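Side-chain contacts in SGNH hydrolase-type esterase domain-containing protein (Slackia heliotrinireducens DSM 20476, PDB 4S1P), which is of unconfirmed function but, as a GDSL-like member of the SGNH hydrolase superfamily, probably hydrolyses ester bonds: residues A[7-12]-A[53-58]; A[13-18]-A[33-38]; A[75-80]-A[119-124]; A[89-94]-A[141-146]. All blocks are in the same frame, centred on the assembly; numbering follows the deposited sequence.

Interaction 1: A[7-12]-A[53-58]; sequences LMLGNS and ALTQAA
Helix 50-61 packs against strand 4-10, the first strand of the SGNH hydrolase sheet, through two leucines, Leu7 and Leu9, that face Thr55 and Ala58 of the helix. All four residues are buried. Leu9 and Thr55 reach toward each other tip to tip, with Leu9 CD2 lying 3.4 Å from Thr55 OG1. The methyl thus touches the helix at a hydroxyl, but that oxygen has its polar partners elsewhere: it is hydrogen-bonded to His44 ND1, His34 ND1 and Asn51 O, three bonds that fix the hydroxyl's position. With CG anti to its carbonyl carbon (chi1 -43°), Leu9 swings its isobutyl end beside its own backbone N and onto the threonine. One helical turn on, the contact is purely apolar: Leu7 CD2 rests at 4.1 Å from Ala58 CB. The CA atoms stay more than 8 Å apart at both places, so the two segments meet through side chains. Past Gly10 the strand runs out into Asn11, which N-caps the next helix by a bond from OD1 to Leu13 N. Ser12 follows and with His167 probably belongs to a Ser-His-Asp triad; its place is that of the nucleophile that SGNH hydrolases carry directly after their first beta strand.

Interaction 2: A[13-18]-A[33-38]; sequences LTTANH and VHARGG
Thr15 sets its methyl group over the pair Val33 CG1 and Ala35 CB, which themselves touch, and this is where the packing is close. CG2 of Thr15 sits 3.7 Å from Ala35 CB and 3.8 Å from Val33 CG1, so a single carbon touches both of two residues that face the same way from strand 29-35. Its rotation accounts for this: with chi1 at 56°, CG2 lies anti to the carbonyl carbon and faces the strand, while OG1 turns aside and makes only a weak hydrogen bond to Asn11 O. Val33 answers with CG1, held anti to the backbone N (chi1 -179°), and the two side chains cross obliquely. Thr14 touches more lightly, its CG2 at 4.4 Å from Val33 CG1; it is the buried partner here, and its OG1 is hydrogen-bonded to Gln70 OE1. In fold terms, the short helix 12-15 that follows the first strand lies against an outermost strand of the parallel sheet. Thr15, Val33 and Ala35 are all partly open to solvent, and beyond Ala35 no side chain of 36-38 packs on residues 13-18. Arg36 turns away to a salt bridge with Glu43, and Gly37 and Gly38 form an exposed loop. Gly38 N and Ser12 N both hydrogen-bond O2 of an unidentified ligand, probably from the crystallisation liquor, consistent with two of the N-H donors of an SGNH oxyanion hole.

Interaction 3: A[75-80]-A[119-124]; sequences GPATSP and LGMSHD
Met121, a selenomethionine, lays its end across Ala77 and Thr78, joining the single-turn helix 75-78 to the linker between helices 114-119 and 123-141 of this SGNH hydrolase fold. Its chain leaves the backbone with CG anti to N (chi1 -165°) and stays extended at chi2 (169°), which carries SE out to the helix; it then bends at the selenium (chi3 -79°), turning the terminal methyl along the surface of the small helix. As a result two successive atoms meet two successive residues: SE lies over Ala77 CB at 4.0 Å, and CE approaches Thr78 CG2 at 3.9 Å. This describes one of two deposited conformers of Met121. Thr78 and Met121 run slantwise past each other. The threonine presents its methyl to the linker, while OG1, on the other branch, is hydrogen-bonded to His74 ND1. Helix 75-78 is closed by the bond from Ser79 N to Gly75 O. On the facing side, Gly120 ends helix 114-119 with positive phi in a Schellman motif, and this reversal brings Leu119 and Met121 to the same short helix. The leucine makes the looser of the two contacts, its CD2 standing 4.3 Å from Thr78 CG2.

Interaction 4: A[89-94]-A[141-146]; sequences SLSEAA and SGALLA
Two buried serines, Ser91 and Ser141, are packed against each other without bonding. Ser91 belongs to helix 80-96, and Ser141 ends helix 123-141 just before strand 144-147, an outermost strand of the parallel sheet in this alpha/beta SGNH fold. Their OG atoms are 3.8 Å apart; Ser91 OG instead packs on Ser141 CB at 3.5 Å, and the two CB atoms come within 3.7 Å. Each hydroxyl is satisfied by its own helix, Ser91 OG by Val87 O and Ser141 OG by Ala137 O, so the close approach is one of packing. Such small residues let the backbones come near, to 6.1 Å between the CA atoms of Ser91 and Ser141. Nearer the surface, Glu92 forms a salt bridge with Lys95, whose NZ also hydrogen-bonds Ser141 O, so the lysine links the helix to the turn. Gly142 takes positive phi to leave the helix, and Ala143 brings its CB to 4.1 Å from Ser91 OG. Ser141 and Glu92 each have two deposited conformers, and the packing and turn belong to one. Ser141 OG has a second bond, closing an ST turn: Ala143 N donates to it over 2.9 Å, with an N-H...O angle of 149°.

Overall arrangement
From the N terminus, strand 4-10 leads directly into helix 12-15, and interaction 2 closes the shorter loop by bringing strand 29-35 back to that helix. It nests inside the longer loop of interaction 1, which adds helix 50-61; the two touch, because strands 4-10 and 29-35 are neighbours in the sheet. Interactions 3 and 4 come later in the chain and cross each other: helices 75-78 and 80-96 precede the linker at 119-124 and the turn into strand 144-147. Their centres lie about 22 Å apart. Interaction 4 meets interaction 1 through Leu90 and Leu9, whereas interaction 3 touches none of the others.

Interaction 1: A[7-12]-A[53-58]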
# COMPACT_ATOMS: atom_id res chain seq x y z
N LEU A 7 2.84 -11.29 -2.36
CA LEU A 7 3.15 -10.42 -3.50
C LEU A 7 2.76 -9.00 -3.13
O LEU A 7 1.63 -8.78 -2.72
CB LEU A 7 2.35 -10.86 -4.72
CG LEU A 7 2.52 -10.03 -5.98
CD1 LEU A 7 3.96 -9.99 -6.46
CD2 LEU A 7 1.57 -10.58 -7.06
N MSE A 8 3.69 -8.07 -3.24
CA MSE A 8 3.44 -6.68 -2.90
C MSE A 8 3.52 -5.82 -4.13
O MSE A 8 4.46 -5.93 -4.92
CB MSE A 8 4.48 -6.16 -1.91
CG MSE A 8 4.57 -7.04 -0.67
SE MSE A 8 5.73 -6.18 0.69
CE MSE A 8 4.42 -4.95 1.43
N LEU A 9 2.49 -5.01 -4.33
CA LEU A 9 2.42 -4.09 -5.43
C LEU A 9 2.47 -2.67 -4.86
O LEU A 9 1.65 -2.32 -4.00
CB LEU A 9 1.09 -4.29 -6.18
CG LEU A 9 0.64 -5.73 -6.44
CD1 LEU A 9 -0.73 -5.74 -7.15
CD2 LEU A 9 1.70 -6.50 -7.20
N GLY A 10 3.40 -1.85 -5.32
CA GLY A 10 3.54 -0.51 -4.73
C GLY A 10 4.63 0.34 -5.33
O GLY A 10 5.04 0.13 -6.48
N ASN A 11 5.09 1.29 -4.53
CA ASN A 11 6.15 2.19 -4.95
C ASN A 11 7.10 2.41 -3.79
O ASN A 11 7.27 1.49 -2.98
CB ASN A 11 5.57 3.42 -5.62
CG ASN A 11 4.79 4.30 -4.69
OD1 ASN A 11 4.92 4.27 -3.46
ND2 ASN A 11 3.98 5.15 -5.29
N SER A 12 7.80 3.55 -3.71
CA SER A 12 8.77 3.69 -2.63
C SER A 12 8.16 3.64 -1.23
O SER A 12 8.87 3.34 -0.27
CB SER A 12 9.63 4.95 -2.82
OG SER A 12 8.92 6.07 -2.41
N ALA A 53 2.70 -6.71 -16.61
CA ALA A 53 3.14 -7.98 -17.10
C ALA A 53 3.64 -8.86 -15.96
O ALA A 53 3.39 -10.08 -15.94
CB ALA A 53 4.24 -7.83 -18.15
N LEU A 54 4.43 -8.29 -15.06
CA LEU A 54 4.93 -9.03 -13.91
C LEU A 54 3.79 -9.56 -13.06
O LEU A 54 3.80 -10.72 -12.64
CB LEU A 54 5.84 -8.17 -13.07
CG LEU A 54 7.22 -7.89 -13.66
CD1 LEU A 54 7.91 -6.85 -12.78
CD2 LEU A 54 8.04 -9.16 -13.76
N THR A 55 2.84 -8.70 -12.74
CA THR A 55 1.72 -9.11 -11.89
C THR A 55 0.83 -10.13 -12.58
O THR A 55 0.46 -11.14 -11.95
CB THR A 55 0.97 -7.88 -11.39
OG1 THR A 55 1.87 -7.11 -10.59
CG2 THR A 55 -0.27 -8.24 -10.62
N GLN A 56 0.52 -9.94 -13.86
CA GLN A 56 -0.23 -10.96 -14.59
C GLN A 56 0.50 -12.31 -14.53
O GLN A 56 -0.13 -13.34 -14.25
CB GLN A 56 -0.37 -10.51 -16.04
CG GLN A 56 -1.16 -11.44 -16.95
CD GLN A 56 -1.10 -10.97 -18.40
OE1 GLN A 56 -0.01 -10.79 -18.98
NE2 GLN A 56 -2.23 -10.72 -18.96
N ALA A 57 1.80 -12.32 -14.83
CA ALA A 57 2.56 -13.59 -14.82
C ALA A 57 2.57 -14.20 -13.42
O ALA A 57 2.43 -15.43 -13.28
CB ALA A 57 3.96 -13.40 -15.31
N ALA A 58 2.69 -13.34 -12.36
CA ALA A 58 2.83 -13.92 -11.04
C ALA A 58 1.54 -14.60 -10.66
O ALA A 58 1.56 -15.65 -10.00
CB ALA A 58 3.15 -12.84 -10.05

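Interaction 2: A[13-18]-A[33-38]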
# COMPACT_ATOMS: atom_id res chain seq x y z
N LEU A 13 6.84 3.87 -1.06
CA LEU A 13 6.28 3.70 0.29
C LEU A 13 6.33 2.24 0.75
O LEU A 13 6.34 1.94 1.96
CB LEU A 13 4.86 4.27 0.41
CG LEU A 13 4.75 5.79 0.62
CD1 LEU A 13 5.28 6.59 -0.55
CD2 LEU A 13 3.33 6.14 0.97
N THR A 14 6.37 1.33 -0.22
CA THR A 14 6.57 -0.08 0.06
C THR A 14 8.05 -0.44 0.17
O THR A 14 8.43 -1.13 1.10
CB THR A 14 5.91 -0.94 -1.04
OG1 THR A 14 4.49 -0.83 -0.90
CG2 THR A 14 6.28 -2.43 -0.90
N THR A 15 8.89 0.04 -0.76
CA THR A 15 10.25 -0.46 -0.83
C THR A 15 11.21 0.26 0.10
O THR A 15 12.26 -0.31 0.43
CB THR A 15 10.80 -0.38 -2.26
OG1 THR A 15 10.72 0.97 -2.74
CG2 THR A 15 10.05 -1.30 -3.19
N ALA A 16 10.85 1.47 0.53
CA ALA A 16 11.79 2.25 1.36
C ALA A 16 12.22 1.49 2.62
O ALA A 16 11.43 0.75 3.24
CB ALA A 16 11.18 3.62 1.74
N ASN A 17 13.48 1.72 3.00
CA ASN A 17 14.00 1.22 4.27
C ASN A 17 13.93 -0.29 4.44
O ASN A 17 13.76 -0.78 5.56
CB ASN A 17 13.33 1.91 5.45
CG ASN A 17 13.42 3.41 5.36
OD1 ASN A 17 14.53 3.95 5.28
ND2 ASN A 17 12.27 4.09 5.36
N HIS A 18 14.06 -1.00 3.31
CA HIS A 18 14.00 -2.45 3.30
C HIS A 18 12.77 -3.01 3.98
O HIS A 18 12.78 -4.08 4.57
CB HIS A 18 15.25 -3.00 3.99
CG HIS A 18 16.52 -2.60 3.30
ND1 HIS A 18 17.03 -3.28 2.22
CD2 HIS A 18 17.34 -1.55 3.50
CE1 HIS A 18 18.14 -2.69 1.81
NE2 HIS A 18 18.35 -1.64 2.57
N VAL A 33 8.17 -8.35 -4.68
CA VAL A 33 7.74 -6.94 -4.82
C VAL A 33 7.74 -6.50 -6.28
O VAL A 33 8.73 -6.73 -6.99
CB VAL A 33 8.71 -6.03 -4.04
CG1 VAL A 33 8.28 -4.58 -4.15
CG2 VAL A 33 8.76 -6.48 -2.59
N HIS A 34 6.61 -5.96 -6.73
CA HIS A 34 6.47 -5.32 -8.02
C HIS A 34 6.26 -3.85 -7.74
O HIS A 34 5.14 -3.43 -7.40
CB HIS A 34 5.27 -5.90 -8.77
CG HIS A 34 5.43 -7.34 -9.15
ND1 HIS A 34 4.39 -8.08 -9.67
CD2 HIS A 34 6.47 -8.18 -9.03
CE1 HIS A 34 4.81 -9.32 -9.89
NE2 HIS A 34 6.06 -9.42 -9.49
N ALA A 35 7.35 -3.08 -7.83
CA ALA A 35 7.30 -1.68 -7.45
C ALA A 35 8.20 -0.88 -8.37
O ALA A 35 9.12 -1.41 -9.00
CB ALA A 35 7.75 -1.50 -6.03
N ARG A 36 7.89 0.40 -8.47
CA ARG A 36 8.77 1.35 -9.11
C ARG A 36 8.47 2.69 -8.49
O ARG A 36 7.33 2.98 -8.14
CB ARG A 36 8.50 1.46 -10.60
CG ARG A 36 9.60 2.24 -11.32
CD ARG A 36 9.21 2.58 -12.75
NE ARG A 36 8.09 3.52 -12.83
CZ ARG A 36 6.82 3.17 -13.02
NH1 ARG A 36 6.53 1.91 -13.18
NH2 ARG A 36 5.86 4.10 -13.07
N GLY A 37 9.48 3.55 -8.41
CA GLY A 37 9.22 4.91 -7.94
C GLY A 37 8.17 5.57 -8.82
O GLY A 37 8.25 5.53 -10.03
N GLY A 38 7.18 6.15 -8.16
CA GLY A 38 6.11 6.90 -8.82
C GLY A 38 4.99 6.04 -9.35
O GLY A 38 4.03 6.57 -9.90

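Interaction 3: A[75-80]-A[119-124]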
# COMPACT_ATOMS: atom_id res chain seq x y z
N GLY A 75 -2.99 9.35 -4.20
CA GLY A 75 -4.03 8.87 -5.12
C GLY A 75 -5.40 8.63 -4.55
O GLY A 75 -6.40 9.02 -5.15
N PRO A 76 -5.50 7.95 -3.41
CA PRO A 76 -6.83 7.72 -2.87
C PRO A 76 -7.60 9.00 -2.57
O PRO A 76 -8.84 8.98 -2.59
CB PRO A 76 -6.57 6.88 -1.62
CG PRO A 76 -5.26 6.24 -1.91
CD PRO A 76 -4.47 7.27 -2.62
N ALA A 77 -6.88 10.08 -2.28
CA ALA A 77 -7.49 11.39 -2.06
C ALA A 77 -7.77 12.16 -3.34
O ALA A 77 -8.84 12.81 -3.45
CB ALA A 77 -6.65 12.25 -1.12
N THR A 78 -6.81 12.19 -4.27
CA THR A 78 -6.91 13.04 -5.46
C THR A 78 -7.58 12.37 -6.70
O THR A 78 -8.13 13.06 -7.55
CB THR A 78 -5.56 13.60 -5.82
OG1 THR A 78 -4.64 12.53 -6.08
CG2 THR A 78 -4.99 14.49 -4.69
N SER A 79 -7.47 11.04 -6.79
CA SER A 79 -8.10 10.24 -7.83
C SER A 79 -8.81 9.05 -7.18
O SER A 79 -8.43 7.90 -7.40
CB SER A 79 -7.06 9.77 -8.86
OG SER A 79 -6.49 10.86 -9.56
N PRO A 80 -9.83 9.34 -6.35
CA PRO A 80 -10.47 8.29 -5.57
C PRO A 80 -11.14 7.23 -6.40
O PRO A 80 -11.17 6.07 -6.01
CB PRO A 80 -11.51 9.05 -4.71
CG PRO A 80 -11.73 10.34 -5.46
CD PRO A 80 -10.36 10.67 -6.00
N LEU A 119 -0.49 20.46 -3.14
CA LEU A 119 -1.77 19.80 -3.49
C LEU A 119 -2.99 20.69 -3.29
O LEU A 119 -4.06 20.37 -3.81
CB LEU A 119 -1.99 18.53 -2.66
CG LEU A 119 -1.12 17.34 -3.00
CD1 LEU A 119 -1.40 16.23 -1.99
CD2 LEU A 119 -1.38 16.86 -4.42
N GLY A 120 -2.85 21.76 -2.50
CA GLY A 120 -4.01 22.64 -2.26
C GLY A 120 -5.12 21.92 -1.51
O GLY A 120 -6.31 22.06 -1.80
N MSE A 121 -4.69 21.11 -0.56
CA MSE A 121 -5.59 20.34 0.25
C MSE A 121 -5.21 20.52 1.69
O MSE A 121 -4.01 20.50 2.05
CB MSE A 121 -5.37 18.88 -0.14
CG MSE A 121 -6.50 18.02 0.37
SE MSE A 121 -6.42 16.21 -0.43
CE MSE A 121 -7.19 16.56 -2.19
N SER A 122 -6.20 20.72 2.57
CA SER A 122 -5.86 20.79 3.99
C SER A 122 -5.47 19.43 4.55
O SER A 122 -5.81 18.39 3.97
CB SER A 122 -7.03 21.37 4.80
OG SER A 122 -8.06 20.41 4.94
N HIS A 123 -4.74 19.44 5.66
CA HIS A 123 -4.35 18.21 6.31
C HIS A 123 -5.60 17.41 6.75
O HIS A 123 -5.67 16.20 6.57
CB HIS A 123 -3.43 18.48 7.49
CG HIS A 123 -2.95 17.23 8.13
ND1 HIS A 123 -3.53 16.67 9.25
CD2 HIS A 123 -1.99 16.38 7.74
CE1 HIS A 123 -2.92 15.53 9.52
NE2 HIS A 123 -1.95 15.36 8.64
N ASP A 124 -6.59 18.10 7.30
CA ASP A 124 -7.85 17.41 7.69
C ASP A 124 -8.55 16.80 6.48
O ASP A 124 -9.04 15.67 6.54
CB ASP A 124 -8.81 18.35 8.42
CG ASP A 124 -8.52 18.50 9.90
OD1 ASP A 124 -7.74 17.73 10.49
OD2 ASP A 124 -9.11 19.43 10.47

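Interaction 4: A[89-94]-A[141-146]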
# COMPACT_ATOMS: atom_id res chain seq x y z
N SER A 89 -10.37 -4.32 -9.03
CA SER A 89 -9.98 -5.27 -10.05
C SER A 89 -8.81 -6.13 -9.59
O SER A 89 -8.79 -7.34 -9.86
CB SER A 89 -9.70 -4.53 -11.35
OG SER A 89 -10.93 -4.02 -11.88
N LEU A 90 -7.84 -5.52 -8.90
CA LEU A 90 -6.73 -6.31 -8.38
C LEU A 90 -7.17 -7.27 -7.30
O LEU A 90 -6.69 -8.40 -7.23
CB LEU A 90 -5.65 -5.40 -7.83
CG LEU A 90 -4.83 -4.68 -8.92
CD1 LEU A 90 -4.01 -3.57 -8.32
CD2 LEU A 90 -3.94 -5.65 -9.72
N SER A 91 -8.13 -6.84 -6.49
CA SER A 91 -8.68 -7.74 -5.47
C SER A 91 -9.37 -8.94 -6.08
O SER A 91 -9.22 -10.05 -5.60
CB SER A 91 -9.62 -6.99 -4.51
OG SER A 91 -8.93 -6.02 -3.76
N GLU A 92 -10.20 -8.71 -7.10
CA GLU A 92 -10.85 -9.81 -7.81
C GLU A 92 -9.84 -10.75 -8.44
O GLU A 92 -9.98 -11.99 -8.38
CB GLU A 92 -11.84 -9.30 -8.87
CG GLU A 92 -13.09 -8.64 -8.29
CD GLU A 92 -13.78 -9.53 -7.26
OE1 GLU A 92 -13.95 -9.11 -6.08
OE2 GLU A 92 -14.11 -10.66 -7.63
N ALA A 93 -8.77 -10.19 -9.03
CA ALA A 93 -7.72 -11.04 -9.62
C ALA A 93 -7.02 -11.87 -8.54
O ALA A 93 -6.73 -13.05 -8.74
CB ALA A 93 -6.71 -10.19 -10.37
N ALA A 94 -6.74 -11.26 -7.40
CA ALA A 94 -6.08 -11.98 -6.30
C ALA A 94 -6.98 -13.13 -5.81
O ALA A 94 -6.54 -14.27 -5.66
CB ALA A 94 -5.73 -11.01 -5.17
N SER A 141 -14.33 -4.65 -1.67
CA SER A 141 -13.47 -5.67 -2.26
C SER A 141 -13.32 -6.92 -1.40
O SER A 141 -12.91 -7.97 -1.87
CB SER A 141 -12.06 -5.08 -2.45
OG SER A 141 -11.42 -4.85 -1.19
N GLY A 142 -13.59 -6.77 -0.11
CA GLY A 142 -13.27 -7.82 0.85
C GLY A 142 -11.81 -7.93 1.17
O GLY A 142 -11.38 -8.93 1.72
N ALA A 143 -11.05 -6.90 0.87
CA ALA A 143 -9.62 -6.91 1.20
C ALA A 143 -9.43 -6.61 2.68
O ALA A 143 -10.19 -5.83 3.27
CB ALA A 143 -8.88 -5.90 0.34
N LEU A 144 -8.40 -7.20 3.27
CA LEU A 144 -8.04 -6.86 4.61
C LEU A 144 -7.35 -5.49 4.58
O LEU A 144 -6.60 -5.20 3.70
CB LEU A 144 -7.04 -7.88 5.15
CG LEU A 144 -7.49 -9.32 5.16
CD1 LEU A 144 -6.36 -10.19 5.71
CD2 LEU A 144 -8.77 -9.42 5.99
N LEU A 145 -7.62 -4.65 5.56
CA LEU A 145 -7.00 -3.33 5.63
C LEU A 145 -5.89 -3.33 6.66
O LEU A 145 -6.16 -3.54 7.85
CB LEU A 145 -8.01 -2.25 5.98
CG LEU A 145 -7.43 -0.84 6.11
CD1 LEU A 145 -6.77 -0.36 4.82
CD2 LEU A 145 -8.50 0.15 6.53
N ALA A 146 -4.68 -3.04 6.20
CA ALA A 146 -3.56 -2.73 7.09
C ALA A 146 -3.54 -1.21 7.25
O ALA A 146 -3.07 -0.52 6.34
CB ALA A 146 -2.28 -3.27 6.50